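Local coordinates for protein nitric oxide dioxygenase (Rhodothermus marinus DSM 4252, PDB 6WK3) that binds heme as a globin and probably acts as a nitric oxide dioxygenase, here engineered as a carbene transferase, at residues Tyr95-Ile106 and Leu119-Ala130. The protein carries 1 engineered substitution. Residues are numbered along the deposited sequence; the frame is centred on the assembly and turned at random.
With HEM (protoporphyrin IX containing Fe), chain E.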
ATOM      1  N   TYR A  95      -6.623  -4.176  16.334  1.00 55.85           N
ATOM      2  CA  TYR A  95      -5.810  -5.370  16.555  1.00 55.44           C
ATOM      3  C   TYR A  95      -6.422  -6.365  17.534  1.00 54.59           C
ATOM      4  O   TYR A  95      -6.324  -7.575  17.271  1.00 53.87           O
ATOM      5  CB  TYR A  95      -4.399  -4.953  16.991  1.00 52.81           C
ATOM      6  CG  TYR A  95      -3.584  -4.459  15.824  1.00 52.04           C
ATOM      7  CD1 TYR A  95      -2.897  -5.349  15.011  1.00 50.93           C
ATOM      8  CD2 TYR A  95      -3.545  -3.108  15.499  1.00 49.01           C
ATOM      9  CE1 TYR A  95      -2.171  -4.908  13.925  1.00 48.52           C
ATOM     10  CE2 TYR A  95      -2.818  -2.656  14.416  1.00 53.48           C
ATOM     11  CZ  TYR A  95      -2.130  -3.563  13.634  1.00 51.56           C
ATOM     12  OH  TYR A  95      -1.404  -3.132  12.552  1.00 51.33           O
ATOM     13  N   PRO A  96      -7.045  -5.961  18.648  1.00 57.20           N
ATOM     14  CA  PRO A  96      -7.748  -6.965  19.464  1.00 57.20           C
ATOM     15  C   PRO A  96      -8.857  -7.679  18.710  1.00 59.68           C
ATOM     16  O   PRO A  96      -9.083  -8.872  18.948  1.00 58.96           O
ATOM     17  CB  PRO A  96      -8.295  -6.142  20.638  1.00 56.37           C
ATOM     18  CG  PRO A  96      -7.377  -4.988  20.741  1.00 57.46           C
ATOM     19  CD  PRO A  96      -7.004  -4.652  19.325  1.00 58.72           C
ATOM     20  N   LEU A  97      -9.542  -6.992  17.791  1.00 56.31           N
ATOM     21  CA  LEU A  97     -10.637  -7.626  17.059  1.00 57.19           C
ATOM     22  C   LEU A  97     -10.124  -8.719  16.136  1.00 56.69           C
ATOM     23  O   LEU A  97     -10.726  -9.797  16.047  1.00 58.65           O
ATOM     24  CB  LEU A  97     -11.417  -6.588  16.252  1.00 56.45           C
ATOM     25  CG  LEU A  97     -11.604  -5.208  16.872  1.00 59.66           C
ATOM     26  CD1 LEU A  97     -12.339  -4.294  15.900  1.00 56.80           C
ATOM     27  CD2 LEU A  97     -12.346  -5.323  18.192  1.00 57.55           C
ATOM     28  N   VAL A  98      -9.021  -8.459  15.432  1.00 54.38           N
ATOM     29  CA  VAL A  98      -8.497  -9.451  14.502  1.00 53.88           C
ATOM     30  C   VAL A  98      -7.900 -10.632  15.256  1.00 51.89           C
ATOM     31  O   VAL A  98      -7.953 -11.771  14.776  1.00 53.67           O
ATOM     32  CB  VAL A  98      -7.485  -8.800  13.542  1.00 56.29           C
ATOM     33  CG1 VAL A  98      -6.690  -9.855  12.782  1.00 52.08           C
ATOM     34  CG2 VAL A  98      -8.215  -7.894  12.576  1.00 50.18           C
ATOM     35  N   TRP A  99      -7.354 -10.407  16.452  1.00 52.03           N
ATOM     36  CA  TRP A  99      -6.899 -11.547  17.243  1.00 56.14           C
ATOM     37  C   TRP A  99      -8.075 -12.413  17.665  1.00 53.96           C
ATOM     38  O   TRP A  99      -8.012 -13.646  17.589  1.00 53.04           O
ATOM     39  CB  TRP A  99      -6.120 -11.108  18.482  1.00 54.12           C
ATOM     40  CG  TRP A  99      -6.072 -12.246  19.448  1.00 53.04           C
ATOM     41  CD1 TRP A  99      -6.644 -12.303  20.687  1.00 52.26           C
ATOM     42  CD2 TRP A  99      -5.469 -13.527  19.223  1.00 51.54           C
ATOM     43  NE1 TRP A  99      -6.416 -13.534  21.253  1.00 55.14           N
ATOM     44  CE2 TRP A  99      -5.699 -14.304  20.375  1.00 52.36           C
ATOM     45  CE3 TRP A  99      -4.756 -14.091  18.160  1.00 52.71           C
ATOM     46  CZ2 TRP A  99      -5.241 -15.613  20.493  1.00 52.94           C
ATOM     47  CZ3 TRP A  99      -4.296 -15.387  18.285  1.00 52.26           C
ATOM     48  CH2 TRP A  99      -4.542 -16.135  19.441  1.00 54.04           C
ATOM     49  N   GLU A 100      -9.152 -11.781  18.139  1.00 55.06           N
ATOM     50  CA  GLU A 100     -10.354 -12.518  18.515  1.00 58.15           C
ATOM     51  C   GLU A 100     -10.812 -13.431  17.382  1.00 55.19           C
ATOM     52  O   GLU A 100     -11.056 -14.626  17.586  1.00 54.98           O
ATOM     53  CB  GLU A 100     -11.461 -11.532  18.902  1.00 58.14           C
ATOM     54  CG  GLU A 100     -12.778 -12.185  19.273  1.00 72.66           C
ATOM     55  CD  GLU A 100     -13.965 -11.260  19.062  1.00 76.05           C
ATOM     56  OE1 GLU A 100     -14.955 -11.693  18.430  1.00 75.63           O
ATOM     57  OE2 GLU A 100     -13.908 -10.100  19.528  1.00 77.02           O
ATOM     58  N   CYS A 101     -10.899 -12.882  16.167  1.00 55.57           N
ATOM     59  CA  CYS A 101     -11.325 -13.669  15.014  1.00 53.85           C
ATOM     60  C   CYS A 101     -10.281 -14.696  14.601  1.00 56.64           C
ATOM     61  O   CYS A 101     -10.639 -15.777  14.116  1.00 55.96           O
ATOM     62  CB  CYS A 101     -11.653 -12.740  13.844  1.00 53.29           C
ATOM     63  SG  CYS A 101     -12.904 -11.486  14.247  1.00 62.96           S
ATOM     64  N   LEU A 102      -8.995 -14.382  14.780  1.00 54.19           N
ATOM     65  CA  LEU A 102      -7.942 -15.333  14.434  1.00 53.44           C
ATOM     66  C   LEU A 102      -7.895 -16.492  15.423  1.00 53.92           C
ATOM     67  O   LEU A 102      -7.650 -17.641  15.032  1.00 54.05           O
ATOM     68  CB  LEU A 102      -6.593 -14.615  14.379  1.00 57.54           C
ATOM     69  CG  LEU A 102      -5.331 -15.460  14.191  1.00 53.79           C
ATOM     70  CD1 LEU A 102      -5.397 -16.258  12.900  1.00 52.35           C
ATOM     71  CD2 LEU A 102      -4.086 -14.576  14.220  1.00 54.03           C
ATOM     72  N   ARG A 103      -8.119 -16.212  16.708  1.00 53.50           N
ATOM     73  CA  ARG A 103      -8.180 -17.281  17.700  1.00 55.52           C
ATOM     74  C   ARG A 103      -9.272 -18.282  17.351  1.00 56.80           C
ATOM     75  O   ARG A 103      -9.038 -19.495  17.333  1.00 57.25           O
ATOM     76  CB  ARG A 103      -8.416 -16.697  19.095  1.00 56.49           C
ATOM     77  CG  ARG A 103      -8.191 -17.691  20.224  1.00 58.84           C
ATOM     78  CD  ARG A 103      -9.245 -17.573  21.315  1.00 64.17           C
ATOM     79  NE  ARG A 103      -9.465 -16.200  21.760  1.00 63.99           N
ATOM     80  CZ  ARG A 103     -10.636 -15.574  21.693  1.00 67.32           C
ATOM     81  NH1 ARG A 103     -11.692 -16.200  21.192  1.00 69.12           N
ATOM     82  NH2 ARG A 103     -10.752 -14.322  22.121  1.00 64.83           N
ATOM     83  N   ASP A 104     -10.472 -17.784  17.051  1.00 56.09           N
ATOM     84  CA  ASP A 104     -11.583 -18.676  16.741  1.00 58.27           C
ATOM     85  C   ASP A 104     -11.419 -19.332  15.374  1.00 56.41           C
ATOM     86  O   ASP A 104     -11.929 -20.439  15.159  1.00 54.34           O
ATOM     87  CB  ASP A 104     -12.905 -17.910  16.836  1.00 56.90           C
ATOM     88  CG  ASP A 104     -13.181 -17.394  18.249  1.00 63.58           C
ATOM     89  OD1 ASP A 104     -12.666 -17.996  19.220  1.00 68.17           O
ATOM     90  OD2 ASP A 104     -13.904 -16.386  18.393  1.00 64.30           O
ATOM     91  N   ALA A 105     -10.714 -18.684  14.443  1.00 55.83           N
ATOM     92  CA  ALA A 105     -10.383 -19.351  13.188  1.00 51.45           C
ATOM     93  C   ALA A 105      -9.479 -20.551  13.434  1.00 54.89           C
ATOM     94  O   ALA A 105      -9.660 -21.611  12.824  1.00 55.43           O
ATOM     95  CB  ALA A 105      -9.719 -18.370  12.223  1.00 53.45           C
ATOM     96  N   ILE A 106      -8.503 -20.405  14.332  1.00 53.85           N
ATOM     97  CA  ILE A 106      -7.626 -21.524  14.666  1.00 52.63           C
ATOM     98  C   ILE A 106      -8.403 -22.616  15.394  1.00 51.94           C
ATOM     99  O   ILE A 106      -8.244 -23.806  15.100  1.00 54.65           O
ATOM    100  CB  ILE A 106      -6.420 -21.027  15.488  1.00 54.04           C
ATOM    101  CG1 ILE A 106      -5.506 -20.161  14.616  1.00 51.01           C
ATOM    102  CG2 ILE A 106      -5.637 -22.200  16.059  1.00 53.08           C
ATOM    103  CD1 ILE A 106      -4.362 -19.494  15.374  1.00 50.03           C
ATOM    104  N   LEU A 119      -3.069 -22.087  21.532  1.00 62.31           N
ATOM    105  CA  LEU A 119      -3.717 -20.793  21.361  1.00 60.23           C
ATOM    106  C   LEU A 119      -2.980 -19.701  22.127  1.00 60.10           C
ATOM    107  O   LEU A 119      -2.885 -18.561  21.655  1.00 64.77           O
ATOM    108  CB  LEU A 119      -5.179 -20.879  21.801  1.00 61.84           C
ATOM    109  CG  LEU A 119      -6.058 -21.746  20.896  1.00 63.67           C
ATOM    110  CD1 LEU A 119      -7.336 -22.169  21.607  1.00 63.09           C
ATOM    111  CD2 LEU A 119      -6.368 -21.020  19.591  1.00 53.90           C
ATOM    112  N   GLN A 120      -2.442 -20.028  23.305  1.00 62.25           N
ATOM    113  CA  GLN A 120      -1.690 -19.035  24.066  1.00 61.24           C
ATOM    114  C   GLN A 120      -0.379 -18.689  23.375  1.00 59.28           C
ATOM    115  O   GLN A 120       0.055 -17.531  23.400  1.00 59.75           O
ATOM    116  CB  GLN A 120      -1.429 -19.541  25.483  1.00 62.97           C
ATOM    117  CG  GLN A 120      -0.671 -18.553  26.360  1.00 64.30           C
ATOM    118  CD  GLN A 120      -1.378 -17.213  26.470  1.00 71.08           C
ATOM    119  OE1 GLN A 120      -2.607 -17.145  26.460  1.00 69.99           O
ATOM    120  NE2 GLN A 120      -0.602 -16.139  26.575  1.00 70.59           N
ATOM    121  N   ALA A 121       0.272 -19.680  22.761  1.00 56.82           N
ATOM    122  CA  ALA A 121       1.482 -19.398  21.997  1.00 58.46           C
ATOM    123  C   ALA A 121       1.183 -18.455  20.839  1.00 58.80           C
ATOM    124  O   ALA A 121       1.910 -17.481  20.612  1.00 56.57           O
ATOM    125  CB  ALA A 121       2.105 -20.701  21.491  1.00 57.21           C
ATOM    126  N   TRP A 122       0.094 -18.715  20.107  1.00 57.62           N
ATOM    127  CA  TRP A 122      -0.243 -17.859  18.974  1.00 57.62           C
ATOM    128  C   TRP A 122      -0.712 -16.486  19.427  1.00 53.05           C
ATOM    129  O   TRP A 122      -0.484 -15.499  18.722  1.00 52.54           O
ATOM    130  CB  TRP A 122      -1.293 -18.533  18.091  1.00 52.16           C
ATOM    131  CG  TRP A 122      -0.640 -19.365  17.044  1.00 53.87           C
ATOM    132  CD1 TRP A 122      -0.492 -20.723  17.043  1.00 55.71           C
ATOM    133  CD2 TRP A 122       0.007 -18.888  15.857  1.00 53.61           C
ATOM    134  NE1 TRP A 122       0.194 -21.120  15.920  1.00 58.17           N
ATOM    135  CE2 TRP A 122       0.510 -20.014  15.177  1.00 54.43           C
ATOM    136  CE3 TRP A 122       0.201 -17.617  15.300  1.00 53.83           C
ATOM    137  CZ2 TRP A 122       1.194 -19.908  13.967  1.00 55.99           C
ATOM    138  CZ3 TRP A 122       0.881 -17.513  14.097  1.00 50.35           C
ATOM    139  CH2 TRP A 122       1.370 -18.651  13.443  1.00 51.56           C
ATOM    140  N   LYS A 123      -1.351 -16.398  20.594  1.00 55.03           N
ATOM    141  CA  LYS A 123      -1.697 -15.089  21.138  1.00 57.15           C
ATOM    142  C   LYS A 123      -0.446 -14.261  21.388  1.00 60.49           C
ATOM    143  O   LYS A 123      -0.397 -13.076  21.037  1.00 62.92           O
ATOM    144  CB  LYS A 123      -2.503 -15.245  22.426  1.00 58.52           C
ATOM    145  CG  LYS A 123      -2.986 -13.929  23.007  1.00 59.51           C
ATOM    146  CD  LYS A 123      -3.838 -14.148  24.245  1.00 61.47           C
ATOM    147  CE  LYS A 123      -4.610 -12.890  24.611  1.00 65.69           C
ATOM    148  NZ  LYS A 123      -3.697 -11.744  24.893  1.00 69.76           N
ATOM    149  N   GLU A 124       0.582 -14.870  21.983  1.00 58.15           N
ATOM    150  CA  GLU A 124       1.825 -14.148  22.225  1.00 60.92           C
ATOM    151  C   GLU A 124       2.521 -13.794  20.917  1.00 56.32           C
ATOM    152  O   GLU A 124       3.017 -12.674  20.756  1.00 54.86           O
ATOM    153  CB  GLU A 124       2.749 -14.973  23.122  1.00 61.12           C
ATOM    154  N   ALA A 125       2.570 -14.735  19.972  1.00 56.42           N
ATOM    155  CA  ALA A 125       3.161 -14.433  18.673  1.00 56.07           C
ATOM    156  C   ALA A 125       2.369 -13.356  17.948  1.00 55.04           C
ATOM    157  O   ALA A 125       2.948 -12.531  17.235  1.00 57.03           O
ATOM    158  CB  ALA A 125       3.246 -15.700  17.823  1.00 53.55           C
ATOM    159  N   TYR A 126       1.049 -13.341  18.129  1.00 54.89           N
ATOM    160  CA  TYR A 126       0.237 -12.283  17.546  1.00 52.90           C
ATOM    161  C   TYR A 126       0.505 -10.952  18.234  1.00 52.74           C
ATOM    162  O   TYR A 126       0.663  -9.922  17.569  1.00 54.35           O
ATOM    163  CB  TYR A 126      -1.248 -12.642  17.632  1.00 53.97           C
ATOM    164  CG  TYR A 126      -2.142 -11.562  17.074  1.00 53.92           C
ATOM    165  CD1 TYR A 126      -2.590 -10.515  17.875  1.00 53.99           C
ATOM    166  CD2 TYR A 126      -2.518 -11.573  15.740  1.00 51.55           C
ATOM    167  CE1 TYR A 126      -3.381  -9.516  17.362  1.00 54.58           C
ATOM    168  CE2 TYR A 126      -3.321 -10.583  15.219  1.00 51.20           C
ATOM    169  CZ  TYR A 126      -3.752  -9.559  16.033  1.00 51.94           C
ATOM    170  OH  TYR A 126      -4.554  -8.571  15.516  1.00 54.55           O
ATOM    171  N   ASP A 127       0.539 -10.953  19.571  1.00 53.16           N
ATOM    172  CA  ASP A 127       0.724  -9.709  20.314  1.00 53.62           C
ATOM    173  C   ASP A 127       2.071  -9.076  20.009  1.00 53.16           C
ATOM    174  O   ASP A 127       2.195  -7.847  19.973  1.00 54.16           O
ATOM    175  CB  ASP A 127       0.588  -9.961  21.816  1.00 57.33           C
ATOM    176  CG  ASP A 127      -0.832 -10.323  22.218  1.00 65.97           C
ATOM    177  OD1 ASP A 127      -1.767 -10.063  21.427  1.00 64.48           O
ATOM    178  OD2 ASP A 127      -1.008 -10.872  23.328  1.00 71.70           O
ATOM    179  N   PHE A 128       3.098  -9.898  19.802  1.00 55.49           N
ATOM    180  CA  PHE A 128       4.389  -9.363  19.394  1.00 53.60           C
ATOM    181  C   PHE A 128       4.274  -8.666  18.046  1.00 51.75           C
ATOM    182  O   PHE A 128       4.651  -7.497  17.900  1.00 52.08           O
ATOM    183  CB  PHE A 128       5.426 -10.487  19.339  1.00 50.61           C
ATOM    184  CG  PHE A 128       6.765 -10.061  18.781  1.00 55.49           C
ATOM    185  CD1 PHE A 128       7.731  -9.499  19.606  1.00 57.01           C
ATOM    186  CD2 PHE A 128       7.054 -10.223  17.432  1.00 48.31           C
ATOM    187  CE1 PHE A 128       8.955  -9.104  19.096  1.00 54.10           C
ATOM    188  CE2 PHE A 128       8.279  -9.835  16.917  1.00 52.72           C
ATOM    189  CZ  PHE A 128       9.234  -9.275  17.752  1.00 50.26           C
ATOM    190  N   LEU A 129       3.742  -9.372  17.049  1.00 52.78           N
ATOM    191  CA  LEU A 129       3.631  -8.802  15.712  1.00 52.29           C
ATOM    192  C   LEU A 129       2.684  -7.605  15.698  1.00 52.37           C
ATOM    193  O   LEU A 129       2.945  -6.610  15.013  1.00 53.77           O
ATOM    194  CB  LEU A 129       3.166  -9.877  14.732  1.00 53.70           C
ATOM    195  CG  LEU A 129       3.315  -9.581  13.244  1.00 51.39           C
ATOM    196  CD1 LEU A 129       4.682  -8.970  12.934  1.00 48.01           C
ATOM    197  CD2 LEU A 129       3.101 -10.861  12.464  1.00 47.57           C
ATOM    198  N   ALA A 130       1.596  -7.674  16.468  1.00 51.46           N
ATOM    199  CA  ALA A 130       0.653  -6.560  16.537  1.00 52.23           C
ATOM    200  C   ALA A 130       1.300  -5.314  17.128  1.00 52.01           C
ATOM    201  O   ALA A 130       1.109  -4.204  16.615  1.00 53.25           O
ATOM    202  CB  ALA A 130      -0.573  -6.957  17.359  1.00 48.46           C
TER
HETATM  203  CHA HEM E 201      -3.185  -6.106   4.664  1.00 50.86           C
HETATM  204  CHB HEM E 201      -1.116  -9.075   7.915  1.00 49.13           C
HETATM  205  CHC HEM E 201      -3.689  -6.807  11.330  1.00 49.82           C
HETATM  206  CHD HEM E 201      -6.674  -5.124   7.883  1.00 52.46           C
HETATM  207  C1A HEM E 201      -2.360  -7.054   5.238  1.00 52.32           C
HETATM  208  C2A HEM E 201      -1.318  -7.804   4.572  1.00 49.88           C
HETATM  209  C3A HEM E 201      -0.753  -8.624   5.461  1.00 52.03           C
HETATM  210  C4A HEM E 201      -1.407  -8.425   6.735  1.00 51.88           C
HETATM  211  CMA HEM E 201       0.398  -9.612   5.185  1.00 46.11           C
HETATM  212  CAA HEM E 201      -0.927  -7.680   3.088  1.00 49.39           C
HETATM  213  CBA HEM E 201       0.152  -6.610   2.970  1.00 50.84           C
HETATM  214  CGA HEM E 201       0.696  -6.597   1.565  1.00 55.62           C
HETATM  215  O1A HEM E 201       0.223  -5.772   0.746  1.00 56.03           O
HETATM  216  O2A HEM E 201       1.605  -7.411   1.261  1.00 61.04           O
HETATM  217  C1B HEM E 201      -1.586  -8.690   9.152  1.00 51.01           C
HETATM  218  C2B HEM E 201      -1.138  -9.173  10.443  1.00 53.59           C
HETATM  219  C3B HEM E 201      -1.864  -8.550  11.390  1.00 56.57           C
HETATM  220  C4B HEM E 201      -2.780  -7.644  10.723  1.00 50.56           C
HETATM  221  CMB HEM E 201      -0.036 -10.238  10.620  1.00 50.59           C
HETATM  222  CAB HEM E 201      -1.784  -8.674  12.931  1.00 50.55           C
HETATM  223  CBB HEM E 201      -0.713  -9.133  13.580  1.00 53.54           C
HETATM  224  C1C HEM E 201      -4.749  -6.174  10.711  1.00 54.32           C
HETATM  225  C2C HEM E 201      -5.808  -5.447  11.369  1.00 52.83           C
HETATM  226  C3C HEM E 201      -6.649  -4.991  10.437  1.00 54.22           C
HETATM  227  C4C HEM E 201      -6.143  -5.389   9.132  1.00 50.74           C
HETATM  228  CMC HEM E 201      -5.950  -5.253  12.894  1.00 52.96           C
HETATM  229  CAC HEM E 201      -7.911  -4.163  10.762  1.00 54.18           C
HETATM  230  CBC HEM E 201      -8.970  -4.187   9.955  1.00 55.54           C
HETATM  231  C1D HEM E 201      -5.952  -5.117   6.704  1.00 49.92           C
HETATM  232  C2D HEM E 201      -6.248  -4.415   5.469  1.00 55.15           C
HETATM  233  C3D HEM E 201      -5.276  -4.702   4.584  1.00 51.11           C
HETATM  234  C4D HEM E 201      -4.331  -5.582   5.226  1.00 48.43           C
HETATM  235  CMD HEM E 201      -7.480  -3.512   5.237  1.00 48.31           C
HETATM  236  CAD HEM E 201      -5.121  -4.218   3.125  1.00 47.09           C
HETATM  237  CBD HEM E 201      -4.681  -2.760   3.099  1.00 52.36           C
HETATM  238  CGD HEM E 201      -4.085  -2.405   1.759  1.00 56.94           C
HETATM  239  O1D HEM E 201      -3.566  -3.316   1.057  1.00 56.25           O
HETATM  240  O2D HEM E 201      -4.114  -1.196   1.405  1.00 56.80           O
HETATM  241  NA  HEM E 201      -2.383  -7.460   6.556  1.00 51.51           N
HETATM  242  NB  HEM E 201      -2.581  -7.760   9.366  1.00 53.95           N
HETATM  243  NC  HEM E 201      -4.991  -6.116   9.351  1.00 53.81           N
HETATM  244  ND  HEM E 201      -4.779  -5.811   6.507  1.00 52.44           N
HETATM  245 FE   HEM E 201      -3.758  -6.873   7.931  1.00 62.87          FE
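Y126 and W99 lead a buried, antiparallel helix-helix contact between helices 94-110 and 116-145, the G and H helices of the globin fold, beside the heme. The axes run 10.7 Å apart with their directions at 149°. Y126 is a knob set among Y95, V98, W99 and L102 of helix 94-110. Its CG stands anti to the backbone N (chi1 178°), which carries the ring over to the backbone of helix 94-110. There Y126 OH donates to Y95 O at 2.7 Å, in the carbonyl plane on a lone pair, with a C=O...O angle of 123°. Y95 O also takes the helical N-H of W99 and so serves two donors. W99 CB lies over one face of the Y126 ring, 3.8 Å from its centroid, while L102 CD2 approaches Y126 CD2. Next to it the W99 indole, which meets the Y126 ring obliquely, is covered on one face by the backbone and aliphatic stem of K123, whose CA sits 3.8 Å from the six-membered-ring centroid; R103 CB backs the other face. Farther along, L119 CD2 packs on I106 CG2 at 3.8 Å, and I106 CD1 lies over a face of the W122 ring. At the heme end Y126 CE2 meets CAB of a heme vinyl at 3.4 Å and V98 CG2 touches heme methyl CMC. Y95 CD1 rests on A130 CB, and Y95 OH is hydrogen-bonded to E137 and weakly to H85, the axial ligand of the iron. A phenylalanine here, lacking the hydroxyl, would probably leave Y95 O without its second donor and the ring no longer tied to the helix 94-110 backbone. The one hydrogen bond between the two segments, in a largely apolar interface, thus joins the H helix to the G-helix backbone at the residue that touches both heme and axial histidine.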